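Local coordinates for putative uncharacterized protein (PDB 4HFK) that probably acts as the immunity protein Tai4, binding the type VI secretion amidase effector Tae4 and inhibiting it, at residues F9-F15 / W44-L50. Numbering follows the deposited sequence.
With SO4 (sulfate ion), chain E.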
loop_
_atom_site.group_PDB
_atom_site.type_symbol
_atom_site.label_atom_id
_atom_site.label_comp_id
_atom_site.label_asym_id
_atom_site.label_seq_id
_atom_site.Cartn_x
_atom_site.Cartn_y
_atom_site.Cartn_z
ATOM N N PHE B 9 11.138 8.219 6.060
ATOM C CA PHE B 9 9.836 8.747 5.648
ATOM C C PHE B 9 9.479 9.933 6.543
ATOM O O PHE B 9 9.989 10.050 7.657
ATOM C CB PHE B 9 8.745 7.671 5.777
ATOM C CG PHE B 9 8.895 6.520 4.809
ATOM C CD1 PHE B 9 8.063 6.417 3.708
ATOM C CD2 PHE B 9 9.867 5.550 5.000
ATOM C CE1 PHE B 9 8.198 5.372 2.803
ATOM C CE2 PHE B 9 10.006 4.495 4.096
ATOM C CZ PHE B 9 9.166 4.407 3.004
ATOM N N SER B 10 8.596 10.811 6.075
ATOM C CA SER B 10 8.134 11.914 6.915
ATOM C C SER B 10 7.129 11.372 7.925
ATOM O O SER B 10 6.594 10.270 7.742
ATOM C CB SER B 10 7.430 12.963 6.062
ATOM O OG SER B 10 6.173 12.470 5.609
ATOM N N GLN B 11 6.842 12.151 8.967
ATOM C CA GLN B 11 5.848 11.750 9.964
ATOM C C GLN B 11 4.466 11.605 9.338
ATOM O O GLN B 11 3.677 10.736 9.730
ATOM C CB GLN B 11 5.827 12.747 11.130
ATOM C CG GLN B 11 6.970 12.506 12.134
ATOM C CD GLN B 11 6.789 11.195 12.901
ATOM O OE1 GLN B 11 5.672 10.846 13.286
ATOM N NE2 GLN B 11 7.881 10.462 13.113
ATOM N N GLN B 12 4.173 12.454 8.358
ATOM C CA GLN B 12 2.898 12.394 7.655
ATOM C C GLN B 12 2.767 11.077 6.907
ATOM O O GLN B 12 1.752 10.384 7.009
ATOM C CB GLN B 12 2.783 13.559 6.671
ATOM C CG GLN B 12 2.861 14.908 7.346
ATOM C CD GLN B 12 1.754 15.072 8.343
ATOM O OE1 GLN B 12 1.982 15.142 9.552
ATOM N NE2 GLN B 12 0.532 15.119 7.843
ATOM N N GLN B 13 3.804 10.742 6.148
ATOM C CA GLN B 13 3.809 9.501 5.375
ATOM C C GLN B 13 3.736 8.278 6.280
ATOM O O GLN B 13 3.125 7.269 5.923
ATOM C CB GLN B 13 5.070 9.422 4.507
ATOM C CG GLN B 13 5.102 10.460 3.390
ATOM C CD GLN B 13 6.504 10.680 2.847
ATOM O OE1 GLN B 13 7.494 10.170 3.407
ATOM N NE2 GLN B 13 6.603 11.437 1.760
ATOM N N ILE B 14 4.382 8.366 7.440
ATOM C CA ILE B 14 4.346 7.268 8.406
ATOM C C ILE B 14 2.898 7.002 8.847
ATOM O O ILE B 14 2.448 5.852 8.886
ATOM C CB ILE B 14 5.271 7.548 9.608
ATOM C CG1 ILE B 14 6.737 7.356 9.193
ATOM C CG2 ILE B 14 4.957 6.605 10.779
ATOM C CD1 ILE B 14 7.732 7.945 10.172
ATOM N N PHE B 15 2.152 8.064 9.134
ATOM C CA PHE B 15 0.750 7.918 9.506
ATOM C C PHE B 15 -0.105 7.421 8.329
ATOM O O PHE B 15 -0.944 6.519 8.487
ATOM C CB PHE B 15 0.197 9.234 10.068
ATOM C CG PHE B 15 -1.139 9.079 10.739
ATOM C CD1 PHE B 15 -1.235 8.471 11.989
ATOM C CD2 PHE B 15 -2.296 9.530 10.126
ATOM C CE1 PHE B 15 -2.457 8.317 12.615
ATOM C CE2 PHE B 15 -3.533 9.378 10.750
ATOM C CZ PHE B 15 -3.616 8.774 11.996
ATOM N N TRP B 44 4.869 1.018 11.451
ATOM C CA TRP B 44 4.613 2.440 11.235
ATOM C C TRP B 44 4.150 3.083 12.541
ATOM O O TRP B 44 4.489 4.237 12.834
ATOM C CB TRP B 44 3.552 2.655 10.147
ATOM C CG TRP B 44 3.937 2.128 8.778
ATOM C CD1 TRP B 44 3.349 1.090 8.095
ATOM C CD2 TRP B 44 4.989 2.620 7.934
ATOM N NE1 TRP B 44 3.972 0.917 6.884
ATOM C CE2 TRP B 44 4.983 1.838 6.760
ATOM C CE3 TRP B 44 5.929 3.650 8.054
ATOM C CZ2 TRP B 44 5.891 2.054 5.705
ATOM C CZ3 TRP B 44 6.836 3.862 7.012
ATOM C CH2 TRP B 44 6.808 3.066 5.851
ATOM N N LEU B 45 3.357 2.350 13.319
ATOM C CA LEU B 45 2.885 2.865 14.605
ATOM C C LEU B 45 4.057 3.228 15.502
ATOM O O LEU B 45 4.099 4.318 16.073
ATOM C CB LEU B 45 1.990 1.842 15.327
ATOM C CG LEU B 45 1.547 2.268 16.739
ATOM C CD1 LEU B 45 0.467 3.347 16.669
ATOM C CD2 LEU B 45 1.043 1.076 17.571
ATOM N N GLU B 46 5.003 2.306 15.644
ATOM C CA GLU B 46 6.178 2.550 16.491
ATOM C C GLU B 46 6.952 3.782 16.012
ATOM O O GLU B 46 7.448 4.575 16.816
ATOM C CB GLU B 46 7.103 1.323 16.483
ATOM C CG GLU B 46 8.454 1.557 17.156
ATOM C CD GLU B 46 8.388 1.530 18.681
ATOM O OE1 GLU B 46 7.423 0.962 19.237
ATOM O OE2 GLU B 46 9.314 2.058 19.331
ATOM N N ALA B 47 7.051 3.932 14.694
ATOM C CA ALA B 47 7.834 5.019 14.097
ATOM C C ALA B 47 7.148 6.373 14.271
ATOM O O ALA B 47 7.809 7.405 14.389
ATOM C CB ALA B 47 8.081 4.746 12.624
ATOM N N SER B 48 5.822 6.370 14.287
ATOM C CA SER B 48 5.078 7.617 14.472
ATOM C C SER B 48 5.353 8.237 15.845
ATOM O O SER B 48 5.689 7.531 16.814
ATOM C CB SER B 48 3.579 7.361 14.304
ATOM O OG SER B 48 2.834 8.566 14.386
ATOM N N ASN B 49 5.211 9.559 15.924
ATOM C CA ASN B 49 5.238 10.254 17.207
ATOM C C ASN B 49 3.857 10.727 17.669
ATOM O O ASN B 49 3.739 11.437 18.667
ATOM C CB ASN B 49 6.220 11.430 17.148
ATOM C CG ASN B 49 7.663 10.966 17.020
ATOM O OD1 ASN B 49 8.044 9.928 17.570
ATOM N ND2 ASN B 49 8.468 11.725 16.281
ATOM N N LEU B 50 2.812 10.324 16.951
ATOM C CA LEU B 50 1.455 10.762 17.279
ATOM C C LEU B 50 0.885 9.992 18.475
ATOM O O LEU B 50 1.265 8.842 18.714
ATOM C CB LEU B 50 0.539 10.614 16.059
ATOM C CG LEU B 50 0.791 11.604 14.916
ATOM C CD1 LEU B 50 -0.073 11.259 13.713
ATOM C CD2 LEU B 50 0.528 13.048 15.372
HETATM S S SO4 E . -0.646 16.372 4.705
HETATM O O1 SO4 E . -1.986 15.767 4.685
HETATM O O2 SO4 E . 0.353 15.307 4.914
HETATM O O3 SO4 E . -0.386 17.035 3.421
HETATM O O4 SO4 E . -0.548 17.374 5.768
HETATM O O HOH W 1 3.280 10.135 12.343
#
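In this all-helical immunity protein, two consecutive helices of a helical hairpin meet where one begins and the other ends, and the join illustrates how a bump-and-hollow fit can be combined with hydrogen bonds between the helix ends. The bump is Ile14, on the first turn of helix 11-27. It sits in a hollow lined by Trp44, Ala47 and Ser48: Ile14 CG1 lies 4.0 Å from Trp44 CE3 at the indole edge, Ile14 CD1 lies 4.0 Å from Ala47 CB, and Ile14 CG2 comes to 3.2 Å from Trp44 O. The indole reaches past Ile14, its edge against the face of Phe9 in a T-shaped pair, with centroids of the Phe9 ring and the six-membered ring of Trp44 5.0 Å apart and planes at 81°. At the far end, Leu50 CD1 meets Phe15 CD1 at 3.5 Å, and Phe55 of helix 52-66 packs on both side chains. Separately, a Ser10-Gln13 capping box starts helix 11-27. Gln11 reaches over to the end of helix 31-47, Gln11 OE1 accepting from Asn49 N at 3.0 Å and Gln11 NE2 giving a weak bond to Ala47 O at 3.3 Å. Asn49 OD1 is hydrogen-bonded to a basic side chain of the other protein, presumably Tae4, which Leu45 and Glu46, pointing away from segment 9-15, also meet. One water donates to Gln11 O and Gln11 OE1, each at 2.7 Å, and accepts from Ser48 OG at 2.6 Å.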